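Local coordinates for fucolectin-related protein (PDB 2WMF) that probably hydrolyses glycosidic bonds in host blood-group antigen carbohydrates, as the catalytic module of a pneumococcal family 98 glycoside hydrolase, at residues A[252-256]-A[487-492]; A[263-267]-A[507-511]; A[332-336]-A[389-394]; A[366-372]-A[422-426]. All coordinates share one frame; numbering follows the deposited sequence.

Contact 1 of 4, residues A[252-256]-A[487-492]; sequences YTNTF and DKTAMW
N254 reaches across to the start of helix 489-493 and, with W492, makes up most of this contact. Its CG lies anti to the backbone N (chi1 -162°), which carries the amide out toward K488 and T489. There ND2 donates to T489 OG1 at 3.0 Å, with the acceptor close to the amide plane. The T489 hydroxyl is anchored: it donates to D487 OD1 at 2.6 Å, and the same carboxylate oxygen takes T489 N, so D487 caps the helix while fixing the group that N254 grips. The amide OD1 packs 3.3 Å from K488 CB and accepts from a water that also binds T255 OG1 and K488 N. A second water joins T255 OG1 to K488 NZ, which also bonds to T486 O and forms a salt bridge with E272.

W492 lies flat beneath the 253-254 backbone. T253 CB sits over its six-membered ring, 3.9 Å from the centroid, a CH-pi contact. N254 N stands above the same face near W492 NE1, but both are donors and each bonds away from the other: NE1 to S269, N254 N to E257. The N254 side chain slides past the indole in the opposite direction, its amide plane tilted 27° from the ring.

The loop between helices 245-249 and 272-283, which follows the seventh strand of the catalytic barrel, is laid against short helix 489-493 of the C-terminal region.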
# COMPACT_ATOMS: atom_id res chain seq x y z
N TYR A 252 -5.97 -17.41 7.73
CA TYR A 252 -7.30 -16.91 7.70
C TYR A 252 -8.04 -17.40 6.47
O TYR A 252 -7.44 -17.73 5.46
CB TYR A 252 -7.28 -15.37 7.74
CG TYR A 252 -6.74 -14.73 8.98
CD1 TYR A 252 -6.61 -15.42 10.17
CD2 TYR A 252 -6.44 -13.37 9.00
CE1 TYR A 252 -6.15 -14.80 11.32
CE2 TYR A 252 -6.00 -12.74 10.13
CZ TYR A 252 -5.86 -13.47 11.29
OH TYR A 252 -5.43 -12.87 12.43
N THR A 253 -9.37 -17.41 6.55
CA THR A 253 -10.26 -17.94 5.51
C THR A 253 -11.40 -16.94 5.22
O THR A 253 -11.13 -15.76 4.99
CB THR A 253 -10.70 -19.38 5.84
OG1 THR A 253 -11.31 -19.40 7.14
CG2 THR A 253 -9.49 -20.29 5.79
N ASN A 254 -12.66 -17.35 5.31
CA ASN A 254 -13.76 -16.40 5.17
C ASN A 254 -13.68 -15.32 6.24
O ASN A 254 -13.17 -15.57 7.35
CB ASN A 254 -15.09 -17.14 5.25
CG ASN A 254 -16.26 -16.35 4.69
OD1 ASN A 254 -16.08 -15.25 4.16
ND2 ASN A 254 -17.46 -16.90 4.83
N THR A 255 -14.20 -14.13 5.98
CA THR A 255 -14.08 -13.05 6.95
C THR A 255 -14.61 -13.49 8.34
O THR A 255 -15.75 -13.97 8.45
CB THR A 255 -14.84 -11.79 6.49
OG1 THR A 255 -14.73 -11.70 5.07
CG2 THR A 255 -14.27 -10.52 7.15
N PHE A 256 -13.77 -13.27 9.36
CA PHE A 256 -14.04 -13.58 10.76
C PHE A 256 -14.06 -15.08 11.14
O PHE A 256 -14.24 -15.43 12.32
CB PHE A 256 -15.33 -12.93 11.24
CG PHE A 256 -15.48 -11.47 10.84
CD1 PHE A 256 -14.49 -10.56 11.22
CD2 PHE A 256 -16.61 -11.01 10.19
CE1 PHE A 256 -14.59 -9.24 10.87
CE2 PHE A 256 -16.74 -9.67 9.87
CZ PHE A 256 -15.73 -8.77 10.22
N ASP A 487 -19.12 -10.52 0.42
CA ASP A 487 -19.23 -11.76 1.16
C ASP A 487 -18.46 -12.87 0.41
O ASP A 487 -18.75 -13.16 -0.77
CB ASP A 487 -20.71 -12.13 1.29
CG ASP A 487 -20.95 -13.41 2.04
OD1 ASP A 487 -20.01 -13.90 2.71
OD2 ASP A 487 -22.11 -13.90 1.98
N LYS A 488 -17.48 -13.48 1.09
CA LYS A 488 -16.62 -14.50 0.48
C LYS A 488 -17.17 -15.91 0.71
O LYS A 488 -16.52 -16.90 0.37
CB LYS A 488 -15.21 -14.43 1.07
CG LYS A 488 -14.52 -13.01 1.06
CD LYS A 488 -14.46 -12.46 -0.35
CE LYS A 488 -13.73 -11.12 -0.44
NZ LYS A 488 -14.28 -10.05 0.44
N THR A 489 -18.35 -16.01 1.34
CA THR A 489 -18.93 -17.31 1.68
C THR A 489 -19.11 -18.23 0.45
O THR A 489 -18.74 -19.42 0.51
CB THR A 489 -20.32 -17.13 2.42
OG1 THR A 489 -20.14 -16.33 3.61
CG2 THR A 489 -20.89 -18.49 2.79
N ALA A 490 -19.64 -17.71 -0.66
CA ALA A 490 -19.84 -18.56 -1.84
C ALA A 490 -18.53 -19.22 -2.31
O ALA A 490 -18.48 -20.42 -2.61
CB ALA A 490 -20.49 -17.80 -2.97
N MET A 491 -17.45 -18.43 -2.35
CA MET A 491 -16.20 -18.95 -2.84
C MET A 491 -15.71 -20.07 -1.90
O MET A 491 -15.21 -21.14 -2.35
CB MET A 491 -15.17 -17.80 -2.90
CG MET A 491 -13.78 -18.25 -3.33
SD MET A 491 -12.63 -16.86 -3.42
CE MET A 491 -12.75 -16.28 -1.71
N TRP A 492 -15.87 -19.86 -0.59
CA TRP A 492 -15.42 -20.84 0.41
C TRP A 492 -16.27 -22.09 0.42
O TRP A 492 -15.80 -23.10 0.94
CB TRP A 492 -15.32 -20.20 1.80
CG TRP A 492 -14.06 -19.39 1.94
CD1 TRP A 492 -13.93 -18.03 1.93
CD2 TRP A 492 -12.73 -19.93 2.03
NE1 TRP A 492 -12.59 -17.69 2.03
CE2 TRP A 492 -11.84 -18.84 2.09
CE3 TRP A 492 -12.22 -21.23 2.07
CZ2 TRP A 492 -10.48 -19.01 2.16
CZ3 TRP A 492 -10.86 -21.39 2.15
CH2 TRP A 492 -10.00 -20.28 2.23
O HOH W 1 -16.99 -12.64 3.89
O HOH W 2 -13.16 -10.38 3.06

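Contact 2 of 4, residues A[263-267]-A[507-511]; sequences DMRSY and EELEL
Y267 and E508 form the polar link: the phenol OH donates to E508 OE2 at 2.7 Å, approaching on the anti side of the carboxylate and 16° out of its plane. Ring and carboxylate are turned 50° against each other, with OE2 at the ring's edge. A water 2.9 Å from Y267 OH donates to it and also to E508 O, tying the hydroxyl to the helix backbone as well. The other carboxylate oxygen, OE1, accepts from W54 and W504, so both oxygens of this buried acid have donors. This supply probably favours its ionised form.

Apolar packing fills the rest. M264 bends at chi3 (-77°), turning its methyl over the helix backbone: SD lies 3.7 Å from E508 CB and CE 3.8 Å from E508 CA. L511 spreads its two methyls between neighbours, CD2 against M264 CB at 3.9 Å and CD1 against the aliphatic part of R265 at CG.

Helix 506-517 of the C-terminal region is thus seated on the loop that leads from the seventh barrel strand, 237-243, toward helix 272-283 of the (beta/alpha)8 barrel.

Charge pairing stays within the loop. R265 meets D263 side-on, NE to OD1 at 3.0 Å and NH2 to OD2 at 2.8 Å, both carboxylate oxygens lying close to the guanidinium plane and offering their syn lone pairs. D263 OD1 also accepts R265 N on its anti lone pair, closing an Asx turn. The remaining guanidinium nitrogen, NH1, bonds to the carbonyls of M491 and L494.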
# COMPACT_ATOMS: atom_id res chain seq x y z
N ASP A 263 -6.43 -22.16 2.00
CA ASP A 263 -6.02 -22.54 0.66
C ASP A 263 -5.91 -21.28 -0.21
O ASP A 263 -5.88 -20.16 0.35
CB ASP A 263 -6.87 -23.70 0.04
CG ASP A 263 -8.34 -23.39 -0.15
OD1 ASP A 263 -8.71 -22.24 -0.51
OD2 ASP A 263 -9.16 -24.34 0.05
N MET A 264 -5.77 -21.43 -1.53
CA MET A 264 -5.59 -20.24 -2.39
C MET A 264 -6.75 -19.26 -2.24
O MET A 264 -6.58 -18.07 -2.44
CB MET A 264 -5.42 -20.60 -3.88
CG MET A 264 -4.09 -21.23 -4.19
SD MET A 264 -3.82 -21.49 -5.95
CE MET A 264 -4.86 -22.95 -6.16
N ARG A 265 -7.93 -19.75 -1.85
CA ARG A 265 -9.05 -18.84 -1.65
C ARG A 265 -8.73 -17.76 -0.57
O ARG A 265 -9.33 -16.68 -0.55
CB ARG A 265 -10.30 -19.65 -1.33
CG ARG A 265 -10.78 -20.42 -2.50
CD ARG A 265 -11.98 -21.28 -2.19
NE ARG A 265 -11.59 -22.45 -1.39
CZ ARG A 265 -12.37 -23.52 -1.20
NH1 ARG A 265 -13.60 -23.54 -1.67
NH2 ARG A 265 -11.91 -24.56 -0.52
N SER A 266 -7.80 -18.07 0.32
CA SER A 266 -7.35 -17.11 1.33
C SER A 266 -6.78 -15.84 0.71
O SER A 266 -6.97 -14.73 1.24
CB SER A 266 -6.35 -17.77 2.31
OG SER A 266 -6.91 -18.91 2.97
N TYR A 267 -6.08 -15.95 -0.43
CA TYR A 267 -5.53 -14.72 -1.01
C TYR A 267 -6.61 -13.86 -1.69
O TYR A 267 -6.35 -12.71 -2.08
CB TYR A 267 -4.34 -14.96 -1.93
CG TYR A 267 -4.55 -15.71 -3.24
CD1 TYR A 267 -5.51 -15.32 -4.17
CD2 TYR A 267 -3.64 -16.73 -3.62
CE1 TYR A 267 -5.63 -16.00 -5.41
CE2 TYR A 267 -3.75 -17.40 -4.85
CZ TYR A 267 -4.74 -17.04 -5.74
OH TYR A 267 -4.80 -17.67 -6.98
N GLU A 507 -5.58 -25.86 -11.16
CA GLU A 507 -6.51 -25.56 -10.08
C GLU A 507 -6.58 -24.06 -9.83
O GLU A 507 -7.66 -23.53 -9.52
CB GLU A 507 -6.15 -26.30 -8.78
CG GLU A 507 -6.34 -27.82 -8.86
CD GLU A 507 -5.15 -28.59 -9.44
OE1 GLU A 507 -4.12 -28.01 -9.95
OE2 GLU A 507 -5.27 -29.85 -9.37
N GLU A 508 -5.43 -23.39 -9.96
CA GLU A 508 -5.39 -21.94 -9.75
C GLU A 508 -6.18 -21.27 -10.86
O GLU A 508 -6.93 -20.27 -10.62
CB GLU A 508 -3.95 -21.40 -9.64
CG GLU A 508 -3.96 -19.87 -9.43
CD GLU A 508 -2.62 -19.31 -9.05
OE1 GLU A 508 -1.66 -19.54 -9.81
OE2 GLU A 508 -2.52 -18.64 -7.99
N LEU A 509 -6.02 -21.76 -12.08
CA LEU A 509 -6.82 -21.22 -13.19
C LEU A 509 -8.33 -21.45 -13.00
O LEU A 509 -9.11 -20.57 -13.31
CB LEU A 509 -6.36 -21.76 -14.53
CG LEU A 509 -4.97 -21.42 -14.99
CD1 LEU A 509 -4.74 -22.08 -16.36
CD2 LEU A 509 -4.77 -19.87 -15.05
N GLU A 510 -8.73 -22.60 -12.45
CA GLU A 510 -10.14 -22.85 -12.12
C GLU A 510 -10.69 -21.79 -11.19
O GLU A 510 -11.79 -21.23 -11.42
CB GLU A 510 -10.40 -24.28 -11.55
CG GLU A 510 -11.86 -24.45 -11.01
CD GLU A 510 -12.14 -25.73 -10.21
OE1 GLU A 510 -13.24 -25.82 -9.60
OE2 GLU A 510 -11.25 -26.62 -10.15
N LEU A 511 -9.92 -21.48 -10.13
CA LEU A 511 -10.31 -20.42 -9.21
C LEU A 511 -10.46 -19.08 -9.93
O LEU A 511 -11.43 -18.36 -9.73
CB LEU A 511 -9.32 -20.29 -8.05
CG LEU A 511 -9.61 -19.24 -6.99
CD1 LEU A 511 -11.05 -19.40 -6.41
CD2 LEU A 511 -8.52 -19.22 -5.87
O HOH W 3 -6.49 -17.71 -9.30

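Contact 3 of 4, residues A[332-336]-A[389-394]; sequences VNRTK and IFPNAK
The F390 ring is approached obliquely by V332 and T335, while I389 CG2 lies 3.5 Å above one face, offset toward the rim. V332 CG2 comes to 4.0 Å from F390 CE1 on that side, and T335 CB and CG2 approach the same CD1-CE1 rim from the other side of the ring plane. With CG anti to its carbonyl carbon (chi1 -57°), F390 swings the ring back toward helix 328-334. V332 also uses its other branch: CG1, anti to the backbone N (chi1 165°), sits 3.3 Å from I389 O. L231 of helix 219-231 touches both V332 and F390, and the T335 hydroxyl turns back to V331 O.

Beyond this apolar patch the backbones take over. K394 N donates to K336 O at 2.9 Å, the donor tilted 35° from the carbonyl plane, and A393 CA adds a CA-H...O contact to the same oxygen. K336 O takes a further bond from a water that also donates to N392 O. Another water connects N333 OD1 with N392 OD1, weakly at N392.

Both segments are helix exits: helix 328-334 runs into strand 337-340, and helix 383-389 passes through a type I beta turn, F390 to A393, into strand 394-396. The K394-K336 bond, with K394 also paired to V338, begins a short backbone pairing between strands 337-340 and 394-396, beside helix 219-231 of the barrel.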
# COMPACT_ATOMS: atom_id res chain seq x y z
N VAL A 332 8.60 15.89 7.36
CA VAL A 332 9.66 16.41 8.25
C VAL A 332 9.07 17.34 9.33
O VAL A 332 9.32 17.20 10.54
CB VAL A 332 10.80 17.09 7.45
CG1 VAL A 332 11.69 17.93 8.38
CG2 VAL A 332 11.57 16.01 6.68
N ASN A 333 8.22 18.27 8.90
CA ASN A 333 7.79 19.32 9.82
C ASN A 333 6.83 18.86 10.91
O ASN A 333 6.81 19.46 12.00
CB ASN A 333 7.33 20.54 9.06
CG ASN A 333 8.55 21.31 8.48
OD1 ASN A 333 9.58 21.38 9.15
ND2 ASN A 333 8.45 21.80 7.27
N ARG A 334 6.12 17.76 10.69
CA ARG A 334 5.24 17.20 11.71
C ARG A 334 5.96 16.22 12.66
O ARG A 334 5.38 15.75 13.65
CB ARG A 334 4.05 16.48 11.04
CG ARG A 334 4.39 15.08 10.59
CD ARG A 334 3.36 14.50 9.67
NE ARG A 334 3.71 13.15 9.27
CZ ARG A 334 3.02 12.39 8.42
NH1 ARG A 334 1.94 12.87 7.83
NH2 ARG A 334 3.44 11.15 8.20
N THR A 335 7.22 15.90 12.35
CA THR A 335 7.96 14.87 13.10
C THR A 335 8.55 15.46 14.37
O THR A 335 9.38 16.34 14.33
CB THR A 335 9.04 14.21 12.20
OG1 THR A 335 8.42 13.59 11.04
CG2 THR A 335 9.82 13.15 12.96
N LYS A 336 8.10 14.95 15.52
CA LYS A 336 8.61 15.40 16.82
C LYS A 336 9.76 14.55 17.38
O LYS A 336 10.51 15.01 18.26
CB LYS A 336 7.49 15.46 17.85
CG LYS A 336 6.22 16.23 17.43
CD LYS A 336 6.48 17.64 17.06
CE LYS A 336 5.15 18.27 16.61
NZ LYS A 336 5.31 19.72 16.29
N ILE A 389 18.39 17.56 9.02
CA ILE A 389 17.12 17.26 8.35
C ILE A 389 15.92 17.59 9.28
O ILE A 389 14.92 18.12 8.81
CB ILE A 389 17.06 15.77 7.96
CG1 ILE A 389 18.12 15.43 6.90
CG2 ILE A 389 15.69 15.41 7.40
CD1 ILE A 389 18.43 13.91 6.79
N PHE A 390 16.06 17.28 10.57
CA PHE A 390 14.97 17.35 11.57
C PHE A 390 15.46 18.24 12.76
O PHE A 390 15.60 17.78 13.90
CB PHE A 390 14.59 15.98 12.14
CG PHE A 390 14.18 14.93 11.13
CD1 PHE A 390 12.84 14.79 10.79
CD2 PHE A 390 15.11 14.00 10.64
CE1 PHE A 390 12.43 13.73 9.89
CE2 PHE A 390 14.70 12.95 9.78
CZ PHE A 390 13.38 12.85 9.41
N PRO A 391 15.72 19.53 12.50
CA PRO A 391 16.33 20.30 13.59
C PRO A 391 15.50 20.38 14.89
O PRO A 391 16.08 20.57 15.98
CB PRO A 391 16.57 21.68 12.96
CG PRO A 391 15.62 21.72 11.79
CD PRO A 391 15.57 20.31 11.26
N ASN A 392 14.18 20.20 14.77
CA ASN A 392 13.26 20.30 15.89
C ASN A 392 12.85 18.96 16.48
O ASN A 392 12.11 18.96 17.47
CB ASN A 392 12.00 21.10 15.50
CG ASN A 392 12.34 22.49 14.95
OD1 ASN A 392 11.88 22.89 13.88
ND2 ASN A 392 13.20 23.20 15.67
N ALA A 393 13.33 17.84 15.94
CA ALA A 393 12.97 16.50 16.46
C ALA A 393 13.93 16.01 17.55
O ALA A 393 15.15 16.23 17.46
CB ALA A 393 12.93 15.50 15.33
N LYS A 394 13.40 15.29 18.53
CA LYS A 394 14.24 14.55 19.46
C LYS A 394 14.81 13.36 18.73
O LYS A 394 14.08 12.66 18.01
CB LYS A 394 13.43 14.06 20.65
CG LYS A 394 14.17 13.02 21.53
CD LYS A 394 15.21 13.68 22.45
CE LYS A 394 15.66 12.70 23.55
NZ LYS A 394 16.59 13.39 24.50
O HOH W 4 9.20 22.05 11.91
O HOH W 5 10.34 17.55 19.17

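Contact 4 of 4, residues A[366-372]-A[422-426]; sequences YNNGRYH and GYAQR
Y366 opens the contact by laying CB 3.6 Å from Y423 CE1, while its carbonyl oxygen lies 3.3 Å from Y423 CD1. That oxygen is buried here without a hydrogen-bonding partner. The phenol end of Y366 belongs to D223. At N367 the backbone O receives a CA-H...O contact from Y423 CA, and the peptide joining N367 to N368 runs along the edge of the Y423 ring. Y423 reaches this place with CG anti to its backbone N (chi1 167°), and its ring is stacked on Y434 of the neighbouring strand.

N368 turns away from the strand and accepts R370 N on OD1, an Asx turn. G369 comes very close: its CA is 3.1 Å from A424 O and 3.6 Å from Y423 CE1, a fit with little space for a side chain. G369 O sits over Q425 CG and accepts from a water shared with R426 N.

A type I turn from G369 brings the chain round to H372. Its ND1 donates to Q425 OE1 at 2.8 Å, nearly straight (164°), in the imidazole plane and on a carbonyl lone pair. The extended Q425 side chain crosses that of H372 at about a right angle, with the amide and imidazole planes 52° apart. At the same imidazole edge, CE1 is 3.2 Å from R426 O.

Strand 423-427 is the outermost strand of an antiparallel sheet, and an irregular loop, rather than another strand, covers its border in the C-terminal beta-sandwich.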
# COMPACT_ATOMS: atom_id res chain seq x y z
N TYR A 366 -2.71 0.03 11.82
CA TYR A 366 -2.24 0.74 13.02
C TYR A 366 -3.42 0.99 13.99
O TYR A 366 -4.53 1.27 13.56
CB TYR A 366 -1.63 2.07 12.63
CG TYR A 366 -0.31 1.88 11.90
CD1 TYR A 366 0.68 1.05 12.44
CD2 TYR A 366 -0.07 2.47 10.65
CE1 TYR A 366 1.89 0.87 11.78
CE2 TYR A 366 1.16 2.29 9.99
CZ TYR A 366 2.14 1.50 10.56
OH TYR A 366 3.37 1.32 9.93
N ASN A 367 -3.17 0.96 15.29
CA ASN A 367 -4.26 1.24 16.24
C ASN A 367 -4.49 2.73 16.45
O ASN A 367 -5.59 3.18 16.73
CB ASN A 367 -3.94 0.62 17.56
CG ASN A 367 -3.73 -0.87 17.47
OD1 ASN A 367 -4.70 -1.66 17.60
ND2 ASN A 367 -2.51 -1.27 17.22
N ASN A 368 -3.40 3.48 16.33
CA ASN A 368 -3.32 4.89 16.76
C ASN A 368 -2.63 5.69 15.65
O ASN A 368 -1.60 5.23 15.15
CB ASN A 368 -2.47 4.92 18.05
CG ASN A 368 -2.70 6.13 18.91
OD1 ASN A 368 -3.25 7.14 18.47
ND2 ASN A 368 -2.30 6.01 20.19
N GLY A 369 -3.11 6.90 15.39
CA GLY A 369 -2.48 7.83 14.45
C GLY A 369 -1.72 8.97 15.10
O GLY A 369 -1.20 9.80 14.39
N ARG A 370 -1.66 8.98 16.43
CA ARG A 370 -1.09 10.05 17.25
C ARG A 370 0.35 10.42 16.87
O ARG A 370 0.76 11.58 17.01
CB ARG A 370 -1.16 9.66 18.74
CG ARG A 370 -0.64 10.72 19.70
CD ARG A 370 -0.98 10.30 21.11
NE ARG A 370 -0.42 11.19 22.11
CZ ARG A 370 -0.71 11.12 23.40
NH1 ARG A 370 -1.53 10.16 23.84
NH2 ARG A 370 -0.16 11.95 24.26
N TYR A 371 1.14 9.43 16.47
CA TYR A 371 2.59 9.61 16.25
C TYR A 371 2.92 9.52 14.74
O TYR A 371 4.08 9.57 14.38
CB TYR A 371 3.39 8.53 17.01
CG TYR A 371 2.85 8.25 18.41
CD1 TYR A 371 3.24 9.02 19.50
CD2 TYR A 371 1.90 7.25 18.62
CE1 TYR A 371 2.70 8.81 20.78
CE2 TYR A 371 1.35 7.02 19.90
CZ TYR A 371 1.76 7.79 20.96
OH TYR A 371 1.22 7.50 22.20
N HIS A 372 1.90 9.39 13.90
CA HIS A 372 2.09 9.08 12.49
C HIS A 372 2.91 7.78 12.39
O HIS A 372 2.91 7.01 13.33
CB HIS A 372 2.79 10.25 11.77
CG HIS A 372 2.21 11.59 12.11
ND1 HIS A 372 1.01 12.02 11.58
CD2 HIS A 372 2.63 12.56 12.95
CE1 HIS A 372 0.70 13.19 12.10
NE2 HIS A 372 1.68 13.56 12.92
N GLY A 422 -10.87 3.74 17.89
CA GLY A 422 -10.52 3.67 16.47
C GLY A 422 -9.15 4.24 16.18
O GLY A 422 -8.49 4.86 17.06
N TYR A 423 -8.73 4.08 14.93
CA TYR A 423 -7.51 4.68 14.40
C TYR A 423 -7.89 6.03 13.79
O TYR A 423 -8.78 6.12 12.94
CB TYR A 423 -6.88 3.82 13.34
CG TYR A 423 -5.79 4.51 12.55
CD1 TYR A 423 -4.48 4.57 13.00
CD2 TYR A 423 -6.10 5.13 11.35
CE1 TYR A 423 -3.46 5.17 12.27
CE2 TYR A 423 -5.10 5.77 10.59
CZ TYR A 423 -3.77 5.81 11.07
OH TYR A 423 -2.80 6.42 10.27
N ALA A 424 -7.22 7.08 14.24
CA ALA A 424 -7.34 8.41 13.59
C ALA A 424 -6.00 9.13 13.59
O ALA A 424 -5.28 9.11 14.58
CB ALA A 424 -8.42 9.29 14.24
N GLN A 425 -5.70 9.75 12.46
CA GLN A 425 -4.47 10.48 12.22
C GLN A 425 -4.83 11.86 11.64
O GLN A 425 -5.55 11.94 10.68
CB GLN A 425 -3.56 9.73 11.24
CG GLN A 425 -2.25 10.41 11.04
CD GLN A 425 -1.34 9.81 9.96
OE1 GLN A 425 -0.18 10.28 9.78
NE2 GLN A 425 -1.82 8.74 9.25
N ARG A 426 -4.27 12.92 12.23
CA ARG A 426 -4.42 14.27 11.68
C ARG A 426 -3.31 14.51 10.66
O ARG A 426 -2.13 14.27 10.93
CB ARG A 426 -4.44 15.29 12.78
CG ARG A 426 -4.80 16.68 12.27
CD ARG A 426 -6.26 16.82 11.99
NE ARG A 426 -6.50 18.14 11.41
CZ ARG A 426 -7.70 18.67 11.21
NH1 ARG A 426 -8.82 17.96 11.44
NH2 ARG A 426 -7.81 19.88 10.68
O HOH W 6 -2.27 12.40 14.38

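Overall arrangement
Contacts 1 and 2 share the loop between helices 245-249 and 272-283 and fasten C-terminal helices to the catalytic barrel. They touch directly: W492 packs on S266, and Y252 O accepts from S266 OG. Contact 2 is the more buried, combining apolar packing with a tyrosine-carboxylate bond; contact 1, partly open, relies on an amide, a tryptophan face and waters. Contacts 3 and 4 stay within the C-terminal region, meeting where R334 packs against H372 and Q425. Contact 3 lies across the chain's centre from contacts 1 and 2 and combines a small apolar patch with a backbone bond and waters; contact 4, nearer the centre, relies on an imidazole-amide bond and close glycine packing.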